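Local atomic coordinates of conjugal transfer protein TRWB (Escherichia coli, PDB entry 1E9R), a protein that serves as the coupling protein of bacterial conjugation, forming a six-subunit ring like those of ring helicases and F1-ATPase, and probably uses nucleotide energy to drive DNA transfer. Residues B[70-75]-B[92-97]; B[82-86]-B[234-240]; B[99-105]-B[240-246]; B[267-271]-B[296-300]. All coordinates share one frame; numbering follows the deposited sequence.

How the contacts relate
Contact 1 closes the first and shortest loop, from helix 66-79 through strand 83-89 to helix 92-97. Contact 2 opens inside that loop and ends only at 234-240, so the two cross; they also touch, Ala-74 packing on Met-84 and Met-93 on Ile-86. Contact 3 opens just after contact 1 has closed, crosses contact 2 and shares Gly-240 with it, and places strand 103-105 beside strand 243-247, itself the neighbour of 83-89. Contact 4 follows in series, bringing the end of helix 252-269 against helix 297-303, with Leu-235 of contact 2 resting on Ser-269 and Ile-270. Together they tie the sheet of a P-loop NTPase-type domain to helices about it.

Contact 1 of 4, residues B[70-75]-B[92-97]; sequences LRELAY and DMLSKF
Asp-92 turns its carboxylate to Arg-71, OD2 accepting from NE at 3.3 Å on the lone pair that faces OD1. At 138° this salt-bridge hydrogen bond is bent, and the carboxylate stands almost perpendicular to the guanidinium. Met-93 comes next, its kinked chain carrying SD to 3.9 Å from Ala-74 CB while CE approaches Leu-70 O. Helices 66-79 and 92-97 lie on one face of a P-loop NTPase-type sheet, joined through strand 83-89, and Met-93 also rests on Ile-86 and Phe-244 of that sheet. One turn on, Lys-96 stretches to place NZ over a face of the guanidinium, 4.1 Å from Arg-71 NE, and makes a salt bridge to Asp-92 OD1 whose hydrogen bond is weak; the shared carboxylate probably offsets both charges. Were Arg-71 replaced by an alanine, OD2 would probably lose its mate and the edge of Phe-97 the methylene packed there. That methylene, CG, sits anti to the backbone N (chi1 -155°), which brings it to 3.6 Å from Phe-97 CE2. The Phe-97 and Tyr-75 rings are near parallel, 16° apart, yet slid so far that they barely overlap; Phe-425 meets both edge-to-face.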
loop_
_atom_site.group_PDB
_atom_site.type_symbol
_atom_site.label_atom_id
_atom_site.label_comp_id
_atom_site.label_asym_id
_atom_site.label_seq_id
_atom_site.Cartn_x
_atom_site.Cartn_y
_atom_site.Cartn_z
ATOM N N LEU B 70 -12.106 35.486 -0.212
ATOM C CA LEU B 70 -13.438 35.086 -0.659
ATOM C C LEU B 70 -14.446 36.210 -0.444
ATOM O O LEU B 70 -15.339 36.410 -1.270
ATOM C CB LEU B 70 -13.924 33.840 0.079
ATOM C CG LEU B 70 -13.647 32.511 -0.614
ATOM C CD1 LEU B 70 -12.147 32.240 -0.603
ATOM C CD2 LEU B 70 -14.417 31.401 0.093
ATOM N N ARG B 71 -14.303 36.933 0.669
ATOM C CA ARG B 71 -15.201 38.044 0.993
ATOM C C ARG B 71 -15.094 39.115 -0.100
ATOM O O ARG B 71 -16.104 39.610 -0.612
ATOM C CB ARG B 71 -14.836 38.641 2.358
ATOM C CG ARG B 71 -15.997 39.347 3.051
ATOM C CD ARG B 71 -15.612 39.829 4.444
ATOM N NE ARG B 71 -15.180 38.726 5.299
ATOM C CZ ARG B 71 -14.034 38.714 5.977
ATOM N NH1 ARG B 71 -13.212 39.751 5.894
ATOM N NH2 ARG B 71 -13.705 37.669 6.732
ATOM N N GLU B 72 -13.861 39.456 -0.461
ATOM C CA GLU B 72 -13.613 40.441 -1.501
ATOM C C GLU B 72 -14.217 40.026 -2.841
ATOM O O GLU B 72 -14.849 40.824 -3.531
ATOM C CB GLU B 72 -12.113 40.642 -1.668
ATOM C CG GLU B 72 -11.750 41.309 -2.977
ATOM C CD GLU B 72 -10.267 41.594 -3.112
ATOM O OE1 GLU B 72 -9.527 41.539 -2.091
ATOM O OE2 GLU B 72 -9.854 41.883 -4.256
ATOM N N LEU B 73 -14.004 38.772 -3.212
ATOM C CA LEU B 73 -14.527 38.254 -4.462
ATOM C C LEU B 73 -16.054 38.316 -4.496
ATOM O O LEU B 73 -16.647 38.728 -5.492
ATOM C CB LEU B 73 -14.069 36.811 -4.650
ATOM C CG LEU B 73 -13.316 36.506 -5.937
ATOM C CD1 LEU B 73 -12.874 35.075 -5.910
ATOM C CD2 LEU B 73 -14.193 36.769 -7.136
ATOM N N ALA B 74 -16.689 37.895 -3.406
ATOM C CA ALA B 74 -18.150 37.896 -3.312
ATOM C C ALA B 74 -18.692 39.324 -3.407
ATOM O O ALA B 74 -19.668 39.592 -4.121
ATOM C CB ALA B 74 -18.584 37.254 -1.997
ATOM N N TYR B 75 -18.050 40.227 -2.671
ATOM C CA TYR B 75 -18.422 41.631 -2.659
ATOM C C TYR B 75 -18.396 42.236 -4.063
ATOM O O TYR B 75 -19.395 42.768 -4.542
ATOM C CB TYR B 75 -17.468 42.399 -1.754
ATOM C CG TYR B 75 -17.650 43.895 -1.811
ATOM C CD1 TYR B 75 -18.909 44.476 -1.621
ATOM C CD2 TYR B 75 -16.560 44.737 -2.031
ATOM C CE1 TYR B 75 -19.076 45.857 -1.650
ATOM C CE2 TYR B 75 -16.713 46.121 -2.059
ATOM C CZ TYR B 75 -17.971 46.676 -1.870
ATOM O OH TYR B 75 -18.118 48.048 -1.902
ATOM N N ASP B 92 -21.219 35.224 8.769
ATOM C CA ASP B 92 -20.380 36.408 8.591
ATOM C C ASP B 92 -20.727 37.211 7.331
ATOM O O ASP B 92 -20.920 38.421 7.388
ATOM C CB ASP B 92 -18.906 36.018 8.541
ATOM C CG ASP B 92 -18.022 37.150 8.037
ATOM O OD1 ASP B 92 -18.006 38.231 8.676
ATOM O OD2 ASP B 92 -17.347 36.969 6.996
ATOM N N MET B 93 -20.800 36.542 6.190
ATOM C CA MET B 93 -21.124 37.225 4.947
ATOM C C MET B 93 -22.570 37.681 4.918
ATOM O O MET B 93 -22.896 38.695 4.309
ATOM C CB MET B 93 -20.843 36.311 3.754
ATOM C CG MET B 93 -19.365 36.102 3.503
ATOM S SD MET B 93 -19.002 36.341 1.761
ATOM C CE MET B 93 -18.098 34.768 1.378
ATOM N N LEU B 94 -23.435 36.914 5.572
ATOM C CA LEU B 94 -24.854 37.237 5.643
ATOM C C LEU B 94 -25.011 38.559 6.386
ATOM O O LEU B 94 -25.804 39.424 5.993
ATOM C CB LEU B 94 -25.612 36.137 6.402
ATOM C CG LEU B 94 -27.023 36.479 6.903
ATOM C CD1 LEU B 94 -27.961 36.700 5.722
ATOM C CD2 LEU B 94 -27.538 35.366 7.791
ATOM N N SER B 95 -24.238 38.704 7.460
ATOM C CA SER B 95 -24.290 39.896 8.276
ATOM C C SER B 95 -23.769 41.133 7.556
ATOM O O SER B 95 -24.152 42.250 7.889
ATOM C CB SER B 95 -23.505 39.673 9.566
ATOM O OG SER B 95 -22.117 39.637 9.312
ATOM N N LYS B 96 -22.908 40.951 6.563
ATOM C CA LYS B 96 -22.367 42.096 5.853
ATOM C C LYS B 96 -22.954 42.318 4.480
ATOM O O LYS B 96 -23.021 43.455 4.020
ATOM C CB LYS B 96 -20.847 41.983 5.742
ATOM C CG LYS B 96 -20.133 42.146 7.064
ATOM C CD LYS B 96 -18.680 41.738 6.943
ATOM C CE LYS B 96 -17.978 41.747 8.301
ATOM N NZ LYS B 96 -16.587 41.203 8.193
ATOM N N PHE B 97 -23.390 41.254 3.820
ATOM C CA PHE B 97 -23.937 41.403 2.475
ATOM C C PHE B 97 -25.392 40.988 2.308
ATOM O O PHE B 97 -25.954 41.109 1.215
ATOM C CB PHE B 97 -23.080 40.619 1.481
ATOM C CG PHE B 97 -21.616 40.938 1.563
ATOM C CD1 PHE B 97 -21.162 42.242 1.406
ATOM C CD2 PHE B 97 -20.690 39.930 1.795
ATOM C CE1 PHE B 97 -19.809 42.536 1.479
ATOM C CE2 PHE B 97 -19.333 40.212 1.870
ATOM C CZ PHE B 97 -18.892 41.520 1.711
#

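Contact 2 of 4, residues B[82-86]-B[234-240]; sequences DRMVI and WLEDPNG
The guanidinium of Arg-83 has Gly-240 CA and Asp-237 O over one face, and the carbonyl oxygens of Trp-234 and Leu-235 at its edge. The indole of Trp-234 in turn takes Arg-83 NH2 over its face and Met-84 O at its edge. This is a cation-pi contact, with Arg-83 CZ 4.4 Å from the centroid of the Trp-234 six-membered ring; since the planes stand 67° apart, NH2 is the part that lies over the ring. It joins strand 83-89 of the P-loop NTPase-type sheet to the end of helix 231-236. Arg-83 NH2 donates to Trp-234 O at 2.8 Å in a nearly straight bond (165°); the oxygen lies in the guanidinium plane, while the nitrogen sits above the plane of the carbonyl. Arg-83 NH1 reaches Leu-235 O at 3.0 Å, more bent. A turn about CG-CD (chi3 78°) swings the group to these carbonyls in the last turn of the helix, where its positive charge probably suits the helix end, and NE bonds to Gly-241 O. A methionine in its place would probably cost both carbonyls, and Gly-241 O, the guanidinium's N-H groups and leave the indole face without its cation. Val-85 CG2 sits 3.5 Å from Trp-234 CZ3.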
loop_
_atom_site.group_PDB
_atom_site.type_symbol
_atom_site.label_atom_id
_atom_site.label_comp_id
_atom_site.label_asym_id
_atom_site.label_seq_id
_atom_site.Cartn_x
_atom_site.Cartn_y
_atom_site.Cartn_z
ATOM N N ASP B 82 -24.254 40.049 -9.544
ATOM C CA ASP B 82 -24.283 38.606 -9.761
ATOM C C ASP B 82 -25.035 37.876 -8.650
ATOM O O ASP B 82 -25.047 38.323 -7.502
ATOM C CB ASP B 82 -22.848 38.069 -9.822
ATOM C CG ASP B 82 -22.131 38.449 -11.101
ATOM O OD1 ASP B 82 -22.298 39.591 -11.577
ATOM O OD2 ASP B 82 -21.387 37.604 -11.633
ATOM N N ARG B 83 -25.677 36.763 -8.998
ATOM C CA ARG B 83 -26.372 35.953 -7.997
ATOM C C ARG B 83 -25.361 34.941 -7.456
ATOM O O ARG B 83 -24.474 34.489 -8.186
ATOM C CB ARG B 83 -27.550 35.187 -8.607
ATOM C CG ARG B 83 -28.776 36.018 -8.916
ATOM C CD ARG B 83 -29.943 35.121 -9.322
ATOM N NE ARG B 83 -30.591 34.474 -8.182
ATOM C CZ ARG B 83 -31.420 33.439 -8.291
ATOM N NH1 ARG B 83 -31.687 32.929 -9.488
ATOM N NH2 ARG B 83 -32.003 32.924 -7.213
ATOM N N MET B 84 -25.491 34.581 -6.184
ATOM C CA MET B 84 -24.569 33.623 -5.594
ATOM C C MET B 84 -25.103 32.865 -4.379
ATOM O O MET B 84 -26.017 33.317 -3.690
ATOM C CB MET B 84 -23.267 34.336 -5.226
ATOM C CG MET B 84 -23.469 35.600 -4.422
ATOM S SD MET B 84 -22.074 36.730 -4.585
ATOM C CE MET B 84 -21.579 36.815 -2.966
ATOM N N VAL B 85 -24.536 31.682 -4.157
ATOM C CA VAL B 85 -24.878 30.839 -3.017
ATOM C C VAL B 85 -23.596 30.838 -2.199
ATOM O O VAL B 85 -22.517 30.611 -2.740
ATOM C CB VAL B 85 -25.205 29.399 -3.436
ATOM C CG1 VAL B 85 -25.433 28.552 -2.209
ATOM C CG2 VAL B 85 -26.430 29.382 -4.318
ATOM N N ILE B 86 -23.705 31.103 -0.904
ATOM C CA ILE B 86 -22.526 31.160 -0.053
ATOM C C ILE B 86 -22.600 30.225 1.153
ATOM O O ILE B 86 -23.558 30.273 1.934
ATOM C CB ILE B 86 -22.309 32.597 0.473
ATOM C CG1 ILE B 86 -22.202 33.567 -0.701
ATOM C CG2 ILE B 86 -21.065 32.663 1.333
ATOM C CD1 ILE B 86 -22.162 35.036 -0.289
ATOM N N TRP B 234 -35.815 28.262 -6.696
ATOM C CA TRP B 234 -35.079 29.467 -6.369
ATOM C C TRP B 234 -34.048 29.779 -7.465
ATOM O O TRP B 234 -33.898 30.925 -7.894
ATOM C CB TRP B 234 -34.364 29.289 -5.034
ATOM C CG TRP B 234 -33.494 30.445 -4.673
ATOM C CD1 TRP B 234 -33.898 31.658 -4.198
ATOM C CD2 TRP B 234 -32.066 30.517 -4.794
ATOM N NE1 TRP B 234 -32.814 32.484 -4.015
ATOM C CE2 TRP B 234 -31.676 31.810 -4.371
ATOM C CE3 TRP B 234 -31.076 29.617 -5.218
ATOM C CZ2 TRP B 234 -30.335 32.225 -4.361
ATOM C CZ3 TRP B 234 -29.740 30.031 -5.209
ATOM C CH2 TRP B 234 -29.385 31.325 -4.783
ATOM N N LEU B 235 -33.329 28.759 -7.917
ATOM C CA LEU B 235 -32.320 28.962 -8.950
ATOM C C LEU B 235 -32.938 29.512 -10.218
ATOM O O LEU B 235 -32.357 30.364 -10.888
ATOM C CB LEU B 235 -31.600 27.650 -9.263
ATOM C CG LEU B 235 -30.613 27.164 -8.200
ATOM C CD1 LEU B 235 -30.100 25.782 -8.561
ATOM C CD2 LEU B 235 -29.470 28.147 -8.087
ATOM N N GLU B 236 -34.128 29.027 -10.534
ATOM C CA GLU B 236 -34.828 29.445 -11.734
ATOM C C GLU B 236 -35.436 30.830 -11.619
ATOM O O GLU B 236 -35.666 31.488 -12.625
ATOM C CB GLU B 236 -35.923 28.435 -12.064
ATOM C CG GLU B 236 -35.400 27.025 -12.238
ATOM C CD GLU B 236 -36.501 26.027 -12.516
ATOM O OE1 GLU B 236 -37.415 25.905 -11.664
ATOM O OE2 GLU B 236 -36.447 25.368 -13.582
ATOM N N ASP B 237 -35.696 31.274 -10.396
ATOM C CA ASP B 237 -36.300 32.583 -10.191
ATOM C C ASP B 237 -35.301 33.697 -10.441
ATOM O O ASP B 237 -34.401 33.926 -9.636
ATOM C CB ASP B 237 -36.846 32.694 -8.770
ATOM C CG ASP B 237 -37.550 34.017 -8.515
ATOM O OD1 ASP B 237 -37.725 34.804 -9.477
ATOM O OD2 ASP B 237 -37.929 34.265 -7.350
ATOM N N PRO B 238 -35.470 34.430 -11.551
ATOM C CA PRO B 238 -34.594 35.539 -11.946
ATOM C C PRO B 238 -34.487 36.595 -10.859
ATOM O O PRO B 238 -33.413 37.146 -10.615
ATOM C CB PRO B 238 -35.270 36.089 -13.197
ATOM C CG PRO B 238 -36.071 34.922 -13.712
ATOM C CD PRO B 238 -36.632 34.348 -12.448
ATOM N N ASN B 239 -35.616 36.867 -10.209
ATOM C CA ASN B 239 -35.666 37.857 -9.142
ATOM C C ASN B 239 -35.276 37.280 -7.790
ATOM O O ASN B 239 -35.337 37.973 -6.774
ATOM C CB ASN B 239 -37.060 38.472 -9.059
ATOM C CG ASN B 239 -37.482 39.101 -10.365
ATOM O OD1 ASN B 239 -36.760 39.937 -10.929
ATOM N ND2 ASN B 239 -38.653 38.703 -10.866
ATOM N N GLY B 240 -34.891 36.006 -7.780
ATOM C CA GLY B 240 -34.459 35.391 -6.541
ATOM C C GLY B 240 -33.215 36.149 -6.106
ATOM O O GLY B 240 -32.524 36.752 -6.937
#

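Contact 3 of 4, residues B[99-105]-B[240-246]; sequences RDKDIIL and GGNLFIT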
loop_
_atom_site.group_PDB
_atom_site.type_symbol
_atom_site.label_atom_id
_atom_site.label_comp_id
_atom_site.label_asym_id
_atom_site.label_seq_id
_atom_site.Cartn_x
_atom_site.Cartn_y
_atom_site.Cartn_z
ATOM N N ARG B 99 -29.159 41.084 2.056
ATOM C CA ARG B 99 -30.205 42.055 1.758
ATOM C C ARG B 99 -31.551 41.448 2.120
ATOM O O ARG B 99 -31.637 40.279 2.491
ATOM C CB ARG B 99 -30.186 42.442 0.280
ATOM C CG ARG B 99 -28.886 43.095 -0.165
ATOM C CD ARG B 99 -28.726 42.960 -1.674
ATOM N NE ARG B 99 -29.226 41.665 -2.146
ATOM C CZ ARG B 99 -29.033 41.170 -3.369
ATOM N NH1 ARG B 99 -28.338 41.853 -4.271
ATOM N NH2 ARG B 99 -29.545 39.988 -3.694
ATOM N N ASP B 100 -32.602 42.245 1.992
ATOM C CA ASP B 100 -33.940 41.814 2.352
ATOM C C ASP B 100 -34.524 40.657 1.539
ATOM O O ASP B 100 -35.169 39.763 2.093
ATOM C CB ASP B 100 -34.875 43.023 2.296
ATOM C CG ASP B 100 -36.020 42.919 3.284
ATOM O OD1 ASP B 100 -37.040 42.261 2.964
ATOM O OD2 ASP B 100 -35.885 43.488 4.393
ATOM N N LYS B 101 -34.300 40.674 0.232
ATOM C CA LYS B 101 -34.820 39.636 -0.660
ATOM C C LYS B 101 -34.003 38.344 -0.657
ATOM O O LYS B 101 -34.324 37.400 -1.386
ATOM C CB LYS B 101 -34.879 40.170 -2.095
ATOM C CG LYS B 101 -33.543 40.731 -2.588
ATOM C CD LYS B 101 -33.601 41.154 -4.045
ATOM C CE LYS B 101 -33.898 39.965 -4.945
ATOM N NZ LYS B 101 -33.836 40.329 -6.386
ATOM N N ASP B 102 -32.949 38.297 0.154
ATOM C CA ASP B 102 -32.100 37.117 0.200
ATOM C C ASP B 102 -32.628 35.994 1.083
ATOM O O ASP B 102 -33.438 36.216 1.986
ATOM C CB ASP B 102 -30.678 37.502 0.614
ATOM C CG ASP B 102 -30.015 38.423 -0.396
ATOM O OD1 ASP B 102 -30.287 38.265 -1.610
ATOM O OD2 ASP B 102 -29.216 39.295 0.013
ATOM N N ILE B 103 -32.141 34.786 0.796
ATOM C CA ILE B 103 -32.530 33.557 1.482
ATOM C C ILE B 103 -31.515 33.075 2.520
ATOM O O ILE B 103 -30.312 33.315 2.390
ATOM C CB ILE B 103 -32.716 32.415 0.462
ATOM C CG1 ILE B 103 -33.629 32.863 -0.671
ATOM C CG2 ILE B 103 -33.307 31.207 1.137
ATOM C CD1 ILE B 103 -35.020 33.210 -0.220
ATOM N N ILE B 104 -32.015 32.392 3.547
ATOM C CA ILE B 104 -31.171 31.823 4.593
ATOM C C ILE B 104 -31.588 30.374 4.830
ATOM O O ILE B 104 -32.779 30.059 4.904
ATOM C CB ILE B 104 -31.302 32.559 5.950
ATOM C CG1 ILE B 104 -30.757 33.980 5.848
ATOM C CG2 ILE B 104 -30.535 31.807 7.020
ATOM C CD1 ILE B 104 -30.873 34.770 7.143
ATOM N N LEU B 105 -30.602 29.493 4.921
ATOM C CA LEU B 105 -30.848 28.092 5.211
ATOM C C LEU B 105 -29.968 27.766 6.396
ATOM O O LEU B 105 -28.745 27.695 6.287
ATOM C CB LEU B 105 -30.500 27.197 4.027
ATOM C CG LEU B 105 -31.586 27.101 2.957
ATOM C CD1 LEU B 105 -31.165 26.085 1.918
ATOM C CD2 LEU B 105 -32.916 26.693 3.585
ATOM N N GLY B 240 -34.891 36.006 -7.780
ATOM C CA GLY B 240 -34.459 35.391 -6.541
ATOM C C GLY B 240 -33.215 36.149 -6.106
ATOM O O GLY B 240 -32.524 36.752 -6.937
ATOM N N GLY B 241 -32.917 36.144 -4.813
ATOM C CA GLY B 241 -31.740 36.863 -4.364
ATOM C C GLY B 241 -30.525 35.963 -4.295
ATOM O O GLY B 241 -30.215 35.233 -5.235
ATOM N N ASN B 242 -29.832 36.036 -3.165
ATOM C CA ASN B 242 -28.660 35.225 -2.919
ATOM C C ASN B 242 -29.015 34.273 -1.784
ATOM O O ASN B 242 -29.912 34.554 -0.995
ATOM C CB ASN B 242 -27.481 36.108 -2.517
ATOM C CG ASN B 242 -27.111 37.104 -3.596
ATOM O OD1 ASN B 242 -27.121 36.778 -4.788
ATOM N ND2 ASN B 242 -26.770 38.323 -3.186
ATOM N N LEU B 243 -28.313 33.148 -1.706
ATOM C CA LEU B 243 -28.577 32.160 -0.671
ATOM C C LEU B 243 -27.403 32.043 0.297
ATOM O O LEU B 243 -26.271 31.819 -0.118
ATOM C CB LEU B 243 -28.844 30.800 -1.317
ATOM C CG LEU B 243 -29.708 29.790 -0.563
ATOM C CD1 LEU B 243 -29.660 28.472 -1.300
ATOM C CD2 LEU B 243 -29.218 29.610 0.851
ATOM N N PHE B 244 -27.670 32.207 1.588
ATOM C CA PHE B 244 -26.620 32.080 2.590
ATOM C C PHE B 244 -26.871 30.850 3.431
ATOM O O PHE B 244 -27.884 30.777 4.132
ATOM C CB PHE B 244 -26.586 33.273 3.532
ATOM C CG PHE B 244 -26.256 34.556 2.868
ATOM C CD1 PHE B 244 -27.216 35.238 2.128
ATOM C CD2 PHE B 244 -24.984 35.098 2.992
ATOM C CE1 PHE B 244 -26.915 36.453 1.519
ATOM C CE2 PHE B 244 -24.668 36.312 2.389
ATOM C CZ PHE B 244 -25.637 36.995 1.650
ATOM N N ILE B 245 -25.960 29.883 3.347
ATOM C CA ILE B 245 -26.057 28.655 4.133
ATOM C C ILE B 245 -25.165 28.893 5.341
ATOM O O ILE B 245 -23.942 28.796 5.259
ATOM C CB ILE B 245 -25.561 27.433 3.339
ATOM C CG1 ILE B 245 -26.498 27.186 2.153
ATOM C CG2 ILE B 245 -25.493 26.208 4.247
ATOM C CD1 ILE B 245 -26.046 26.090 1.230
ATOM N N THR B 246 -25.794 29.214 6.461
ATOM C CA THR B 246 -25.068 29.522 7.680
ATOM C C THR B 246 -25.240 28.458 8.748
ATOM O O THR B 246 -26.069 27.553 8.615
ATOM C CB THR B 246 -25.563 30.852 8.270
ATOM O OG1 THR B 246 -26.931 30.696 8.680
ATOM C CG2 THR B 246 -25.477 31.975 7.231
#
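Asp-102 OD1 receives the backbone N-H of Asn-242 at 2.8 Å, from above the carboxylate plane, where two parallel strands come together. Strand 103-105 is one of the two edge strands, within this chain, of the P-loop NTPase-type sheet, and 243-247 is its neighbour. The ladder runs from Ile-103 N to Asn-242 O at 2.9 Å, from Phe-244 N to Ile-103 O at 3.0 Å and from Leu-105 N to Phe-244 O at 3.1 Å. On one face Leu-243 CD2 packs 4.0 Å from Leu-105 CG, with Ile-103 and Ile-245 alongside and Trp-262 covering Leu-105 and Ile-245. The other carries Ile-104 and Phe-244, both touched by Leu-94. Asp-102 CG lies anti to its carbonyl carbon (chi1 -63°), bringing the carboxylate beside Asn-242. OD1 takes a second donor, Arg-99 NH2, on its syn lone pair at 2.8 Å, and Arg-99 N holds Asp-102 OD2 at 2.7 Å, fixing how the carboxylate is turned. The same guanidinium lies nearly parallel to the Asn-242 amide, 18° apart, with ND2 above one face; Asn-242 OD1 accepts from Met-84 N. Gly-241, where a CB would run into Asp-102 OD1, brings its CA to 3.4 Å from that oxygen.

Contact 4 of 4, residues B[267-271]-B[296-300]; sequences CTSIL and SLADA
Cys-267 and Ala-300 meet methylene to methyl, their CB atoms 3.7 Å apart, where the backbones of the C-terminal part of helix 252-269 and the start of helix 297-303 come nearest. The apolar contacts spread from this pair. Cys-267 SG is set anti to its own carbonyl carbon (chi1 -65°), which directs the sulfur over the first turn of the other helix, 4.3 Å from Leu-297 CD2. Ile-270 brings its CD1 tip to 4.3 Å from Ala-300 CB; both residues also touch Leu-309 of strand 309-315, so this side of the contact faces the sheet. Leu-271 rests its two methyls more loosely on the helix, CD1 near Ala-300 CA and CD2 at 4.4 Å from Asp-299 CB, and it packs as well on Asp-250 of a second subunit.

The polar contacts gather about Ser-296. A water donates to Cys-267 O and to Ser-296 O, both at 2.9 Å, bridging the two backbones, while Ser-296 O also accepts from Ala-300 N at 3.1 Å in the first turn of its helix. The hydroxyls of Thr-268 and Ser-296 come close, OG1 to OG 3.0 Å; Thr-268 OG1 is hydrogen-bonded to Asp-264 O, one turn back in its own helix. Asp-264 is a second tie, since its OD1 bonds to Ser-296 N.

The chemistry is thus that of two backbones that small side chains allow to come close: one water bridges two carbonyls across a largely buried seam, and bulkier leucines and isoleucine fill its flanks.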
loop_
_atom_site.group_PDB
_atom_site.type_symbol
_atom_site.label_atom_id
_atom_site.label_comp_id
_atom_site.label_asym_id
_atom_site.label_seq_id
_atom_site.Cartn_x
_atom_site.Cartn_y
_atom_site.Cartn_z
ATOM N N CYS B 267 -25.407 21.865 -6.799
ATOM C CA CYS B 267 -24.596 21.320 -7.870
ATOM C C CYS B 267 -25.347 20.468 -8.896
ATOM O O CYS B 267 -25.057 20.548 -10.085
ATOM C CB CYS B 267 -23.442 20.526 -7.278
ATOM S SG CYS B 267 -22.268 21.549 -6.332
ATOM N N THR B 268 -26.312 19.663 -8.459
ATOM C CA THR B 268 -27.057 18.819 -9.399
ATOM C C THR B 268 -28.113 19.605 -10.131
ATOM O O THR B 268 -28.352 19.399 -11.319
ATOM C CB THR B 268 -27.841 17.685 -8.728
ATOM O OG1 THR B 268 -27.166 17.252 -7.553
ATOM C CG2 THR B 268 -27.975 16.519 -9.681
ATOM N N SER B 269 -28.767 20.487 -9.392
ATOM C CA SER B 269 -29.855 21.281 -9.933
ATOM C C SER B 269 -29.510 22.228 -11.074
ATOM O O SER B 269 -30.295 22.352 -12.012
ATOM C CB SER B 269 -30.542 22.042 -8.797
ATOM O OG SER B 269 -31.180 21.127 -7.922
ATOM N N ILE B 270 -28.354 22.887 -11.016
ATOM C CA ILE B 270 -27.988 23.808 -12.088
ATOM C C ILE B 270 -27.899 23.097 -13.437
ATOM O O ILE B 270 -28.085 23.713 -14.481
ATOM C CB ILE B 270 -26.646 24.481 -11.832
ATOM C CG1 ILE B 270 -25.554 23.419 -11.823
ATOM C CG2 ILE B 270 -26.687 25.265 -10.524
ATOM C CD1 ILE B 270 -24.180 23.979 -12.008
ATOM N N LEU B 271 -27.613 21.801 -13.406
ATOM C CA LEU B 271 -27.499 21.004 -14.620
ATOM C C LEU B 271 -28.853 20.816 -15.270
ATOM O O LEU B 271 -28.950 20.340 -16.405
ATOM C CB LEU B 271 -26.907 19.637 -14.287
ATOM C CG LEU B 271 -25.405 19.420 -14.431
ATOM C CD1 LEU B 271 -24.640 20.602 -13.909
ATOM C CD2 LEU B 271 -25.033 18.147 -13.696
ATOM N N SER B 296 -22.104 15.310 -6.630
ATOM C CA SER B 296 -22.276 16.108 -7.843
ATOM C C SER B 296 -21.335 17.272 -8.041
ATOM O O SER B 296 -21.371 17.908 -9.085
ATOM C CB SER B 296 -23.705 16.645 -7.900
ATOM O OG SER B 296 -24.622 15.631 -7.535
ATOM N N LEU B 297 -20.511 17.573 -7.049
ATOM C CA LEU B 297 -19.583 18.693 -7.181
ATOM C C LEU B 297 -18.740 18.582 -8.454
ATOM O O LEU B 297 -18.627 19.544 -9.211
ATOM C CB LEU B 297 -18.644 18.755 -5.979
ATOM C CG LEU B 297 -18.153 20.134 -5.537
ATOM C CD1 LEU B 297 -16.829 19.963 -4.822
ATOM C CD2 LEU B 297 -18.007 21.075 -6.723
ATOM N N ALA B 298 -18.157 17.406 -8.685
ATOM C CA ALA B 298 -17.304 17.168 -9.848
ATOM C C ALA B 298 -17.965 17.493 -11.174
ATOM O O ALA B 298 -17.380 18.171 -12.014
ATOM C CB ALA B 298 -16.828 15.729 -9.854
ATOM N N ASP B 299 -19.178 17.001 -11.380
ATOM C CA ASP B 299 -19.871 17.277 -12.627
ATOM C C ASP B 299 -20.218 18.759 -12.749
ATOM O O ASP B 299 -20.196 19.326 -13.839
ATOM C CB ASP B 299 -21.143 16.440 -12.723
ATOM C CG ASP B 299 -20.857 14.960 -12.716
ATOM O OD1 ASP B 299 -20.024 14.514 -13.535
ATOM O OD2 ASP B 299 -21.473 14.246 -11.892
ATOM N N ALA B 300 -20.530 19.389 -11.625
ATOM C CA ALA B 300 -20.883 20.793 -11.642
ATOM C C ALA B 300 -19.693 21.640 -12.041
ATOM O O ALA B 300 -19.860 22.650 -12.714
ATOM C CB ALA B 300 -21.409 21.225 -10.274
HETATM O O HOH W 1 -23.725 18.054 -10.853
#